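Local structure of calcium homeostasis modulator 1 (Oryzias latipes, 6LMT) at the interface of chains A and B. The protein forms a large-pore membrane channel, here an assembly of eight subunits, that most likely passes ions and ATP in response to voltage and extracellular calcium. Sequence-based numbering; all coordinates share one arbitrary frame. Chains: chain A/B, Calcium homeostasis modulator 1.

Contact 1: the interface of chains A and B. Residues chain A 62, 65-66, 69; chain B 186, 189-190, 193.
Two transmembrane helices of neighbouring subunits pack together here, and their main polar meeting is between A:Trp62 and B:Thr193. A:Trp62 lies on helix 48-70, and B:Thr193 on helix 167-202. The indole N-H donates to the threonine hydroxyl, with A:Trp62 NE1 2.7 Å from B:Thr193 OG1. The bond is bent at the hydrogen (144°). The hydroxyl lies close to the ring plane, at the NE1 edge. B:Thr193 OG1 in turn donates to the main-chain oxygen B:Leu189 O at 2.6 Å, one turn earlier in the same helix. The hydroxyl thus accepts from one subunit and donates within its own. The second bond fixes the rotation of the threonine, with OG1 beside the backbone N (chi1 -52°). In A:Trp62, CG is anti to the backbone N (chi1 176°), which carries the indole across to chain B.

Both faces of the indole are packed. B:Leu189 CD1 stands over the ring centre, 4.2 Å above its plane. A:Leu66 CD2, from the same chain, covers the opposite face toward the rim. The six-membered ring of A:Trp62 meets the edge of B:Trp186, with CE3 of the former 3.9 Å from CZ3 of the latter. Nearer the helix backbone, B:Leu190 CD1 touches A:Trp62 CB at 3.8 Å. Past the indole, the methyl B:Thr193 CG2 is 4.1 Å from both A:Leu65 CB and A:Val69 CG2. The site belongs to the later part of helix 48-70 in chain A, which faces the middle and later part of the long helix 167-202 in chain B.

Contact 2: the interface of chains A and B. Residues chain A 55, 58-59, 62; chain B 186-187, 190.
The indole nitrogen B:Trp186 NE1 meets a methyl group here, A:Leu55 CD2, at 3.7 Å. No hydrogen bond or salt bridge crosses this patch, and the contact rests on carbon packing. On the chain B side the indole of B:Trp186 has a large share, lying across A:Pro59. The proline ring carbon A:Pro59 CG sits over one face of the six-membered ring, 3.7 Å from its centroid, in a CH-pi contact. It is shifted toward the rim of the indole as a whole. A:Pro59 CB touches the outer end of the same ring, 3.6 Å from B:Trp186 CH2. The rigid pyrrolidine therefore offers two neighbouring carbons to the benzene half of the indole. In B:Trp186, CG is anti to the carbonyl carbon and beside the backbone N (chi1 -77°), and the ring reaches out to the chain A helix from there.

A:Ile58 runs past B:Trp186 in the opposite direction. Its branch methyl CG2 is 4.0 Å from B:Trp186 CB. The same methyl is 4.0 Å from B:Met187 CE, at the tip of a side chain bent at chi2 and chi3. That bend brings the methionine methyl back toward chain A. B:Leu190 adds its methyl CD2, 4.2 Å from A:Ile58 CG2. A:Ile58 CG2 thus fits among three chain B side chains. A:Trp62 borders the patch at the CZ3 edge of B:Trp186. The contact joins helix 48-70 of one subunit to helix 167-202 of the next by shape and apolar surface, and it likely supports the ring of channel subunits.

Contact 1: the interface of chains A and B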
loop_
_atom_site.group_PDB
_atom_site.type_symbol
_atom_site.label_atom_id
_atom_site.label_comp_id
_atom_site.label_asym_id
_atom_site.label_seq_id
_atom_site.Cartn_x
_atom_site.Cartn_y
_atom_site.Cartn_z
ATOM N N TRP A 62 -25.658 12.270 21.680
ATOM C CA TRP A 62 -25.155 10.915 21.808
ATOM C C TRP A 62 -23.629 10.873 21.871
ATOM O O TRP A 62 -23.069 10.096 22.642
ATOM C CB TRP A 62 -25.685 10.059 20.664
ATOM C CG TRP A 62 -25.128 8.718 20.713
ATOM C CD1 TRP A 62 -25.397 7.744 21.605
ATOM C CD2 TRP A 62 -24.096 8.233 19.891
ATOM N NE1 TRP A 62 -24.617 6.655 21.363
ATOM C CE2 TRP A 62 -23.801 6.939 20.309
ATOM C CE3 TRP A 62 -23.394 8.774 18.821
ATOM C CZ2 TRP A 62 -22.852 6.177 19.694
ATOM C CZ3 TRP A 62 -22.458 8.031 18.227
ATOM C CH2 TRP A 62 -22.182 6.755 18.659
ATOM N N LEU A 65 -22.697 11.932 25.495
ATOM C CA LEU A 65 -22.850 10.850 26.462
ATOM C C LEU A 65 -21.801 9.777 26.268
ATOM O O LEU A 65 -21.368 9.144 27.230
ATOM C CB LEU A 65 -24.222 10.214 26.338
ATOM C CG LEU A 65 -25.455 10.949 26.791
ATOM C CD1 LEU A 65 -26.624 10.101 26.395
ATOM C CD2 LEU A 65 -25.390 11.104 28.279
ATOM N N LEU A 66 -21.406 9.540 25.028
ATOM C CA LEU A 66 -20.383 8.555 24.733
ATOM C C LEU A 66 -19.025 8.993 25.251
ATOM O O LEU A 66 -18.183 8.151 25.558
ATOM C CB LEU A 66 -20.348 8.319 23.232
ATOM C CG LEU A 66 -19.528 7.185 22.673
ATOM C CD1 LEU A 66 -20.099 5.920 23.196
ATOM C CD2 LEU A 66 -19.605 7.226 21.189
ATOM N N VAL A 69 -19.241 7.881 28.880
ATOM C CA VAL A 69 -19.184 6.436 29.044
ATOM C C VAL A 69 -17.765 5.924 28.834
ATOM O O VAL A 69 -17.298 5.042 29.558
ATOM C CB VAL A 69 -20.200 5.777 28.092
ATOM C CG1 VAL A 69 -20.059 4.288 28.067
ATOM C CG2 VAL A 69 -21.588 6.122 28.517
ATOM N N TRP B 186 -31.359 6.036 16.062
ATOM C CA TRP B 186 -30.811 7.029 16.973
ATOM C C TRP B 186 -31.418 6.938 18.356
ATOM O O TRP B 186 -30.718 7.184 19.335
ATOM C CB TRP B 186 -30.976 8.446 16.422
ATOM C CG TRP B 186 -29.998 8.748 15.362
ATOM C CD1 TRP B 186 -30.238 8.880 14.044
ATOM C CD2 TRP B 186 -28.588 8.878 15.526
ATOM N NE1 TRP B 186 -29.083 9.113 13.370
ATOM C CE2 TRP B 186 -28.049 9.116 14.262
ATOM C CE3 TRP B 186 -27.733 8.835 16.626
ATOM C CZ2 TRP B 186 -26.705 9.300 14.059
ATOM C CZ3 TRP B 186 -26.409 9.016 16.424
ATOM C CH2 TRP B 186 -25.903 9.251 15.151
ATOM N N LEU B 189 -29.591 3.916 19.905
ATOM C CA LEU B 189 -28.238 4.269 20.330
ATOM C C LEU B 189 -28.246 5.113 21.585
ATOM O O LEU B 189 -27.384 4.965 22.447
ATOM C CB LEU B 189 -27.499 5.028 19.237
ATOM C CG LEU B 189 -26.859 4.311 18.080
ATOM C CD1 LEU B 189 -26.265 5.340 17.184
ATOM C CD2 LEU B 189 -25.796 3.424 18.628
ATOM N N LEU B 190 -29.227 5.984 21.708
ATOM C CA LEU B 190 -29.286 6.914 22.813
ATOM C C LEU B 190 -29.740 6.227 24.088
ATOM O O LEU B 190 -29.225 6.536 25.163
ATOM C CB LEU B 190 -30.208 8.054 22.411
ATOM C CG LEU B 190 -30.173 9.419 23.040
ATOM C CD1 LEU B 190 -28.810 9.976 22.828
ATOM C CD2 LEU B 190 -31.170 10.249 22.308
ATOM N N THR B 193 -26.738 3.881 25.191
ATOM C CA THR B 193 -25.609 4.614 25.737
ATOM C C THR B 193 -25.955 5.228 27.083
ATOM O O THR B 193 -25.091 5.335 27.954
ATOM C CB THR B 193 -25.158 5.678 24.738
ATOM O OG1 THR B 193 -24.952 5.054 23.474
ATOM C CG2 THR B 193 -23.847 6.294 25.141
#

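Contact 2: the interface of chains A and B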
loop_
_atom_site.group_PDB
_atom_site.type_symbol
_atom_site.label_atom_id
_atom_site.label_comp_id
_atom_site.label_asym_id
_atom_site.label_seq_id
_atom_site.Cartn_x
_atom_site.Cartn_y
_atom_site.Cartn_z
ATOM N N LEU A 55 -31.077 15.593 13.094
ATOM C CA LEU A 55 -29.719 15.170 12.785
ATOM C C LEU A 55 -28.670 16.193 13.152
ATOM O O LEU A 55 -27.481 15.891 13.088
ATOM C CB LEU A 55 -29.577 14.825 11.315
ATOM C CG LEU A 55 -30.137 13.458 10.986
ATOM C CD1 LEU A 55 -29.989 13.263 9.544
ATOM C CD2 LEU A 55 -29.369 12.394 11.730
ATOM N N ILE A 58 -29.596 15.485 17.850
ATOM C CA ILE A 58 -29.548 14.181 18.520
ATOM C C ILE A 58 -28.180 13.498 18.438
ATOM O O ILE A 58 -27.728 13.009 19.479
ATOM C CB ILE A 58 -30.691 13.268 18.017
ATOM C CG1 ILE A 58 -32.042 13.846 18.406
ATOM C CG2 ILE A 58 -30.546 11.829 18.478
ATOM C CD1 ILE A 58 -32.212 13.983 19.860
ATOM N N PRO A 59 -27.467 13.428 17.306
ATOM C CA PRO A 59 -26.131 12.825 17.346
ATOM C C PRO A 59 -25.112 13.590 18.182
ATOM O O PRO A 59 -24.258 12.930 18.776
ATOM C CB PRO A 59 -25.728 12.761 15.870
ATOM C CG PRO A 59 -26.953 12.731 15.172
ATOM C CD PRO A 59 -27.858 13.603 15.891
ATOM N N TRP A 62 -25.658 12.270 21.680
ATOM C CA TRP A 62 -25.155 10.915 21.808
ATOM C C TRP A 62 -23.629 10.873 21.871
ATOM O O TRP A 62 -23.069 10.096 22.642
ATOM C CB TRP A 62 -25.685 10.059 20.664
ATOM C CG TRP A 62 -25.128 8.718 20.713
ATOM C CD1 TRP A 62 -25.397 7.744 21.605
ATOM C CD2 TRP A 62 -24.096 8.233 19.891
ATOM N NE1 TRP A 62 -24.617 6.655 21.363
ATOM C CE2 TRP A 62 -23.801 6.939 20.309
ATOM C CE3 TRP A 62 -23.394 8.774 18.821
ATOM C CZ2 TRP A 62 -22.852 6.177 19.694
ATOM C CZ3 TRP A 62 -22.458 8.031 18.227
ATOM C CH2 TRP A 62 -22.182 6.755 18.659
ATOM N N TRP B 186 -31.359 6.036 16.062
ATOM C CA TRP B 186 -30.811 7.029 16.973
ATOM C C TRP B 186 -31.418 6.938 18.356
ATOM O O TRP B 186 -30.718 7.184 19.335
ATOM C CB TRP B 186 -30.976 8.446 16.422
ATOM C CG TRP B 186 -29.998 8.748 15.362
ATOM C CD1 TRP B 186 -30.238 8.880 14.044
ATOM C CD2 TRP B 186 -28.588 8.878 15.526
ATOM N NE1 TRP B 186 -29.083 9.113 13.370
ATOM C CE2 TRP B 186 -28.049 9.116 14.262
ATOM C CE3 TRP B 186 -27.733 8.835 16.626
ATOM C CZ2 TRP B 186 -26.705 9.300 14.059
ATOM C CZ3 TRP B 186 -26.409 9.016 16.424
ATOM C CH2 TRP B 186 -25.903 9.251 15.151
ATOM N N MET B 187 -32.695 6.575 18.469
ATOM C CA MET B 187 -33.261 6.368 19.792
ATOM C C MET B 187 -32.724 5.107 20.440
ATOM O O MET B 187 -32.591 5.058 21.661
ATOM C CB MET B 187 -34.779 6.309 19.736
ATOM C CG MET B 187 -35.451 7.591 19.324
ATOM S SD MET B 187 -34.990 9.044 20.278
ATOM C CE MET B 187 -34.049 9.957 19.064
ATOM N N LEU B 190 -29.227 5.984 21.708
ATOM C CA LEU B 190 -29.286 6.914 22.813
ATOM C C LEU B 190 -29.740 6.227 24.088
ATOM O O LEU B 190 -29.225 6.536 25.163
ATOM C CB LEU B 190 -30.208 8.054 22.411
ATOM C CG LEU B 190 -30.173 9.419 23.040
ATOM C CD1 LEU B 190 -28.810 9.976 22.828
ATOM C CD2 LEU B 190 -31.170 10.249 22.308
#

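Contact 1 and contact 2 are adjoining stretches of one helix-to-helix seam, with the centres of their C-alpha atoms about 7 Å apart. Both pair helix 48-70 of chain A with helix 167-202 of chain B. They share A:Trp62, B:Trp186 and B:Leu190, so each tryptophan takes part in both. Contact 1 supplies a hydrogen bond across the seam, while contact 2 is apolar. Both chains are copies of one protein, but different helices meet, which suits head-to-tail closure of a ring. The same seam can repeat around the eight-subunit assembly and help hold neighbouring subunits together.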